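Local coordinates for protein Cap5O (Staphylococcus aureus, PDB 3OJO) that binds NAD and probably uses it to oxidise UDP-N-acetyl-mannosamine in the synthesis of the staphylococcal capsular polysaccharide, at residues L170-L173 with V174-R178; G182-K185 with A186-E189; E231-K234 with I235-L239. All blocks are in the same frame, centred on the assembly; numbering follows the deposited sequence.

Contact 1 of 3, residues L170-L173 with V174-R178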
loop_
_atom_site.group_PDB
_atom_site.type_symbol
_atom_site.label_atom_id
_atom_site.label_comp_id
_atom_site.label_asym_id
_atom_site.label_seq_id
_atom_site.Cartn_x
_atom_site.Cartn_y
_atom_site.Cartn_z
ATOM N N LEU B 170 -22.085 -4.563 20.970
ATOM C CA LEU B 170 -23.504 -4.661 20.623
ATOM C C LEU B 170 -23.951 -3.591 19.652
ATOM O O LEU B 170 -24.625 -3.921 18.674
ATOM C CB LEU B 170 -24.425 -4.715 21.853
ATOM C CG LEU B 170 -24.304 -5.941 22.785
ATOM C CD1 LEU B 170 -25.398 -5.917 23.842
ATOM C CD2 LEU B 170 -24.300 -7.269 22.016
ATOM N N GLU B 171 -23.554 -2.323 19.886
ATOM C CA GLU B 171 -23.910 -1.241 18.954
ATOM C C GLU B 171 -23.298 -1.520 17.592
ATOM O O GLU B 171 -24.028 -1.547 16.598
ATOM C CB GLU B 171 -23.606 0.198 19.470
ATOM C CG GLU B 171 -22.596 0.332 20.602
ATOM C CD GLU B 171 -23.085 0.107 22.026
ATOM O OE1 GLU B 171 -24.009 0.834 22.458
ATOM O OE2 GLU B 171 -22.494 -0.748 22.729
ATOM N N GLU B 172 -21.994 -1.881 17.574
ATOM C CA GLU B 172 -21.246 -2.248 16.368
ATOM C C GLU B 172 -21.938 -3.395 15.594
ATOM O O GLU B 172 -22.044 -3.322 14.398
ATOM C CB GLU B 172 -19.805 -2.591 16.754
ATOM C CG GLU B 172 -18.927 -3.109 15.630
ATOM C CD GLU B 172 -18.018 -2.097 14.966
ATOM O OE1 GLU B 172 -18.317 -0.883 15.034
ATOM O OE2 GLU B 172 -17.022 -2.527 14.338
ATOM N N LEU B 173 -22.467 -4.399 16.288
ATOM C CA LEU B 173 -23.161 -5.545 15.708
ATOM C C LEU B 173 -24.441 -5.140 14.953
ATOM O O LEU B 173 -24.734 -5.717 13.911
ATOM C CB LEU B 173 -23.484 -6.511 16.864
ATOM C CG LEU B 173 -23.365 -8.040 16.684
ATOM C CD1 LEU B 173 -22.028 -8.460 16.096
ATOM C CD2 LEU B 173 -23.546 -8.730 18.025
ATOM N N VAL B 174 -25.156 -4.114 15.449
ATOM C CA VAL B 174 -26.399 -3.585 14.885
ATOM C C VAL B 174 -26.179 -2.632 13.679
ATOM O O VAL B 174 -26.789 -2.830 12.618
ATOM C CB VAL B 174 -27.266 -2.931 16.019
ATOM C CG1 VAL B 174 -28.404 -2.081 15.461
ATOM C CG2 VAL B 174 -27.831 -3.987 16.954
ATOM N N HIS B 175 -25.340 -1.589 13.868
ATOM C CA HIS B 175 -25.092 -0.501 12.913
ATOM C C HIS B 175 -24.036 -0.658 11.819
ATOM O O HIS B 175 -24.048 0.119 10.861
ATOM C CB HIS B 175 -24.963 0.839 13.643
ATOM C CG HIS B 175 -26.168 1.170 14.459
ATOM N ND1 HIS B 175 -26.131 1.152 15.840
ATOM C CD2 HIS B 175 -27.427 1.459 14.057
ATOM C CE1 HIS B 175 -27.356 1.459 16.234
ATOM N NE2 HIS B 175 -28.173 1.639 15.198
ATOM N N ASN B 176 -23.143 -1.643 11.936
ATOM C CA ASN B 176 -22.128 -1.876 10.917
ATOM C C ASN B 176 -22.730 -2.456 9.657
ATOM O O ASN B 176 -23.632 -3.296 9.727
ATOM C CB ASN B 176 -21.070 -2.878 11.414
ATOM C CG ASN B 176 -19.871 -2.297 12.103
ATOM O OD1 ASN B 176 -19.843 -1.131 12.514
ATOM N ND2 ASN B 176 -18.845 -3.121 12.244
ATOM N N ASN B 177 -22.152 -2.072 8.508
ATOM C CA ASN B 177 -22.476 -2.636 7.209
ATOM C C ASN B 177 -21.912 -4.053 7.221
ATOM O O ASN B 177 -20.881 -4.319 7.840
ATOM C CB ASN B 177 -21.884 -1.817 6.076
ATOM C CG ASN B 177 -22.469 -0.439 5.920
ATOM O OD1 ASN B 177 -23.440 -0.051 6.571
ATOM N ND2 ASN B 177 -21.900 0.330 5.016
ATOM N N ARG B 178 -22.625 -4.968 6.606
ATOM C CA ARG B 178 -22.311 -6.367 6.679
ATOM C C ARG B 178 -22.171 -6.981 5.307
ATOM O O ARG B 178 -22.997 -6.723 4.432
ATOM C CB ARG B 178 -23.466 -7.020 7.437
ATOM C CG ARG B 178 -23.081 -8.247 8.201
ATOM C CD ARG B 178 -24.188 -8.677 9.133
ATOM N NE ARG B 178 -23.989 -8.142 10.481
ATOM C CZ ARG B 178 -23.222 -8.714 11.400
ATOM N NH1 ARG B 178 -22.548 -9.823 11.117
ATOM N NH2 ARG B 178 -23.111 -8.174 12.607
HETATM O O HOH W 1 -24.035 -5.415 11.400
#
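Leu173 meets Arg178 mainly through its carbonyl oxygen. Arg178 NH2 donates to Leu173 O over 3.2 Å. The oxygen lies in the guanidinium plane, and the nitrogen sits on a lone pair in the carbonyl plane. Arg178 NH2 also lies 3.7 Å from Leu173 CD1. A water bridges the same groups. It donates to Leu173 O at 2.6 Å and to Asn176 O, and it accepts from Arg178 NE. Arg178 NH1 forms a salt bridge with Glu162, which helps fix the guanidinium. Val174 continues the helix. Its N binds Leu170 O, and its CG2 rests 3.6 Å from that same oxygen. Val174 CG1 lies over one face of the His175 ring. Asn176 closes the helix, as its N donates to Glu172 O over 3.2 Å. Its ND2 makes a weak bond of 2.8 Å to Glu172 OE2. The carboxylate and amide planes are 59° apart. The Glu172 chain bends at chi2 (98°), which brings the carboxylate alongside the amide of Asn176. Glu172 also touches a bound pyridine-2,6-dicarboxylic acid. Asn176 is the first residue to leave helical geometry. The arrangement is the C-terminal end of helix 169-175, turning into strand 178-182 of the Rossmann-type NAD-binding domain.

Contact 2 of 3, residues G182-K185 with A186-E189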
loop_
_atom_site.group_PDB
_atom_site.type_symbol
_atom_site.label_atom_id
_atom_site.label_comp_id
_atom_site.label_asym_id
_atom_site.label_seq_id
_atom_site.Cartn_x
_atom_site.Cartn_y
_atom_site.Cartn_z
ATOM N N GLY B 182 -22.795 -15.537 0.018
ATOM C CA GLY B 182 -23.463 -16.812 -0.214
ATOM C C GLY B 182 -22.781 -17.647 -1.283
ATOM O O GLY B 182 -22.171 -17.101 -2.209
ATOM N N VAL B 183 -22.874 -18.985 -1.160
ATOM C CA VAL B 183 -22.289 -19.907 -2.142
ATOM C C VAL B 183 -23.137 -19.838 -3.419
ATOM O O VAL B 183 -22.597 -19.921 -4.526
ATOM C CB VAL B 183 -22.137 -21.347 -1.579
ATOM C CG1 VAL B 183 -21.627 -22.323 -2.640
ATOM C CG2 VAL B 183 -21.209 -21.352 -0.386
ATOM N N THR B 184 -24.464 -19.641 -3.245
ATOM C CA THR B 184 -25.463 -19.473 -4.300
ATOM C C THR B 184 -26.240 -18.188 -3.989
ATOM O O THR B 184 -26.110 -17.632 -2.887
ATOM C CB THR B 184 -26.426 -20.687 -4.372
ATOM O OG1 THR B 184 -27.314 -20.690 -3.242
ATOM C CG2 THR B 184 -25.703 -22.028 -4.526
ATOM N N LYS B 185 -27.069 -17.731 -4.944
ATOM C CA LYS B 185 -27.901 -16.539 -4.781
ATOM C C LYS B 185 -28.995 -16.806 -3.712
ATOM O O LYS B 185 -29.415 -15.880 -3.010
ATOM C CB LYS B 185 -28.475 -16.078 -6.142
ATOM C CG LYS B 185 -27.395 -15.607 -7.149
ATOM C CD LYS B 185 -27.757 -15.889 -8.655
ATOM C CE LYS B 185 -26.714 -15.421 -9.673
ATOM N NZ LYS B 185 -25.914 -16.550 -10.272
ATOM N N ALA B 186 -29.403 -18.086 -3.548
ATOM C CA ALA B 186 -30.388 -18.512 -2.544
ATOM C C ALA B 186 -29.798 -18.406 -1.130
ATOM O O ALA B 186 -30.502 -17.977 -0.206
ATOM C CB ALA B 186 -30.838 -19.936 -2.825
ATOM N N CYS B 187 -28.490 -18.773 -0.984
ATOM C CA CYS B 187 -27.694 -18.698 0.249
ATOM C C CYS B 187 -27.636 -17.253 0.735
ATOM O O CYS B 187 -27.837 -16.997 1.928
ATOM C CB CYS B 187 -26.296 -19.263 0.029
ATOM S SG CYS B 187 -26.251 -21.025 -0.421
ATOM N N ILE B 188 -27.457 -16.305 -0.219
ATOM C CA ILE B 188 -27.440 -14.864 0.036
ATOM C C ILE B 188 -28.758 -14.428 0.686
ATOM O O ILE B 188 -28.737 -13.658 1.650
ATOM C CB ILE B 188 -27.101 -14.040 -1.245
ATOM C CG1 ILE B 188 -25.713 -14.421 -1.801
ATOM C CG2 ILE B 188 -27.176 -12.540 -0.980
ATOM C CD1 ILE B 188 -25.452 -14.098 -3.331
ATOM N N GLU B 189 -29.895 -14.921 0.168
ATOM C CA GLU B 189 -31.231 -14.595 0.684
ATOM C C GLU B 189 -31.450 -15.132 2.095
ATOM O O GLU B 189 -32.025 -14.422 2.939
ATOM C CB GLU B 189 -32.332 -15.076 -0.275
ATOM C CG GLU B 189 -32.394 -14.311 -1.588
ATOM C CD GLU B 189 -32.545 -12.805 -1.484
ATOM O OE1 GLU B 189 -33.463 -12.343 -0.765
ATOM O OE2 GLU B 189 -31.734 -12.085 -2.115
#
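Thr184 and Cys187 form a capping box at the start of helix 185-195. Thr184 is the N-cap, and its OG1 accepts from Cys187 N over 3.2 Å. The hydroxyl stands between the backbone N and the carbonyl carbon (chi1 72°), which turns it to the first helical turn. The return bond is weak, from Thr184 N to Cys187 SG at 3.6 Å. Backbone bonds follow. Ile188 N donates to Thr184 O over 3.3 Å. Glu189 N makes a weak bond to Lys185 O. The remaining contacts are packing. Ile188 CG1 lies 3.4 Å from Thr184 O and 3.6 Å from Gly182 N. This branch thereby lies against the end of the strand. Gly182 has no side chain, and its CA comes within 3.8 Å of Cys187 CB. Val183 CB touches Cys187 SG loosely at 4.3 Å. Gly182 is the last residue of strand 178-182, and its backbone bonds Thr206 and Ala208. Val183 packs on Leu157 and on Met136, Asp137 and Lys141 of helix 135-145. Ala186 and Cys187 touch Tyr156. The turn joins strand 178-182, paired with strand 203-207, to helix 185-195, and it touches strand 156-159 and helix 135-145.

Contact 3 of 3, residues E231-K234 with I235-L239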
loop_
_atom_site.group_PDB
_atom_site.type_symbol
_atom_site.label_atom_id
_atom_site.label_comp_id
_atom_site.label_asym_id
_atom_site.label_seq_id
_atom_site.Cartn_x
_atom_site.Cartn_y
_atom_site.Cartn_z
ATOM N N GLU B 231 10.370 -0.832 6.507
ATOM C CA GLU B 231 11.548 -0.916 5.649
ATOM C C GLU B 231 12.164 0.491 5.461
ATOM O O GLU B 231 13.393 0.658 5.489
ATOM C CB GLU B 231 11.163 -1.544 4.302
ATOM C CG GLU B 231 12.289 -1.553 3.285
ATOM C CD GLU B 231 12.047 -2.448 2.092
ATOM O OE1 GLU B 231 12.259 -3.675 2.220
ATOM O OE2 GLU B 231 11.693 -1.919 1.016
ATOM N N LEU B 232 11.297 1.484 5.301
ATOM C CA LEU B 232 11.675 2.879 5.126
ATOM C C LEU B 232 12.340 3.433 6.366
ATOM O O LEU B 232 13.305 4.191 6.248
ATOM C CB LEU B 232 10.439 3.706 4.722
ATOM C CG LEU B 232 10.064 3.652 3.202
ATOM C CD1 LEU B 232 8.670 4.205 2.933
ATOM C CD2 LEU B 232 11.126 4.302 2.314
ATOM N N THR B 233 11.840 3.033 7.558
ATOM C CA THR B 233 12.391 3.382 8.875
ATOM C C THR B 233 13.849 2.912 8.986
ATOM O O THR B 233 14.699 3.661 9.464
ATOM C CB THR B 233 11.509 2.770 9.976
ATOM O OG1 THR B 233 10.262 3.439 9.949
ATOM C CG2 THR B 233 12.107 2.915 11.356
ATOM N N LYS B 234 14.133 1.676 8.519
ATOM C CA LYS B 234 15.486 1.156 8.541
ATOM C C LYS B 234 16.424 1.982 7.636
ATOM O O LYS B 234 17.537 2.301 8.049
ATOM C CB LYS B 234 15.503 -0.325 8.159
ATOM C CG LYS B 234 14.891 -1.232 9.208
ATOM C CD LYS B 234 14.960 -2.667 8.736
ATOM C CE LYS B 234 14.393 -3.648 9.710
ATOM N NZ LYS B 234 14.238 -5.002 9.096
ATOM N N ILE B 235 15.950 2.353 6.438
ATOM C CA ILE B 235 16.679 3.144 5.441
ATOM C C ILE B 235 16.983 4.540 5.989
ATOM O O ILE B 235 18.142 4.968 5.966
ATOM C CB ILE B 235 15.915 3.165 4.074
ATOM C CG1 ILE B 235 15.991 1.782 3.369
ATOM C CG2 ILE B 235 16.442 4.286 3.152
ATOM C CD1 ILE B 235 14.938 1.548 2.189
ATOM N N CYS B 236 15.930 5.227 6.505
ATOM C CA CYS B 236 15.973 6.563 7.096
ATOM C C CYS B 236 16.884 6.639 8.286
ATOM O O CYS B 236 17.566 7.649 8.461
ATOM C CB CYS B 236 14.574 7.039 7.458
ATOM S SG CYS B 236 13.631 7.656 6.060
ATOM N N ASN B 237 16.888 5.600 9.120
ATOM C CA ASN B 237 17.775 5.601 10.280
ATOM C C ASN B 237 19.251 5.509 9.878
ATOM O O ASN B 237 20.079 6.203 10.470
ATOM C CB ASN B 237 17.370 4.576 11.325
ATOM C CG ASN B 237 16.321 5.111 12.285
ATOM O OD1 ASN B 237 15.173 4.669 12.300
ATOM N ND2 ASN B 237 16.692 6.078 13.105
ATOM N N ASN B 238 19.539 4.774 8.784
ATOM C CA ASN B 238 20.876 4.623 8.222
ATOM C C ASN B 238 21.410 5.889 7.587
ATOM O O ASN B 238 22.626 6.046 7.503
ATOM C CB ASN B 238 20.926 3.469 7.210
ATOM C CG ASN B 238 21.146 2.109 7.839
ATOM O OD1 ASN B 238 21.288 1.950 9.068
ATOM N ND2 ASN B 238 21.214 1.091 7.005
ATOM N N LEU B 239 20.521 6.773 7.116
ATOM C CA LEU B 239 20.890 8.015 6.436
ATOM C C LEU B 239 20.655 9.265 7.296
ATOM O O LEU B 239 20.768 10.379 6.786
ATOM C CB LEU B 239 20.126 8.150 5.106
ATOM C CG LEU B 239 20.173 6.994 4.103
ATOM C CD1 LEU B 239 19.186 7.235 2.986
ATOM C CD2 LEU B 239 21.562 6.826 3.520
#
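Ile235 lies against the preceding turn of helix 208-238. Its CB sits 3.5 Å from Leu232 O. CG1 comes next, 3.5 Å from Glu231 O. CG1 stands beside the backbone N (chi1 -72°), and from there the branch passes back over the Glu231 carbonyl. CD1 is the tip. It lies 3.8 Å from Glu231 O and 4.2 Å from Glu231 CG, where it meets the aliphatic part of that side chain. The same residue is tied through its backbone, as Ile235 N donates to Glu231 O over 3.2 Å. Three more helical bonds run beside this one. Cys236 N to Leu232 O is short and nearly straight, at 2.8 Å with an angle of 170° at the hydrogen. Asn237 N donates to Thr233 O, and Asn238 N donates to Lys234 O. Cys236 SG lies 3.5 Å from Leu232 O.

The polar ends of the first turn have partners outside it. Both carboxylate oxygens of Glu231 accept backbone N-H groups of the second subunit, from Leu287 and Ile288. Lys234 NZ bonds Ser297 OG, and Thr233 OG1 bonds Ala229 O. Leu232, Ile235 and Cys236 all pack on Met213 of the second subunit.

The chemistry is that of a helix shared between two neighbours: one part meets the second subunit, while Lys234 and Thr233 bond within their own chain. The buried carboxylate of Glu231 is satisfied by two N-H groups in the first turn of the partner's helix 286-312, whose dipole would probably help to stabilise its negative charge.

Overall arrangement
All three contacts are partly buried and local, and each lies at a helix or its end. Contacts 1 and 2 are neighbours in sequence. Their centres are about 21 Å apart, and strand 178-182 runs between them within the NAD-binding domain. Contact 1 ends a helix, with a water and an arginine at the turn and a bound ligand close by. Contact 2 begins a helix, with a side-chain cap and no annotated site near it. Contact 3 lies in the central domain, about 40 Å from contact 1 and about 49 Å from contact 2 between centres. It has the largest share of buried residues. Its outward partners lie in both subunits, while no other protein chain of the assembly touches the other two.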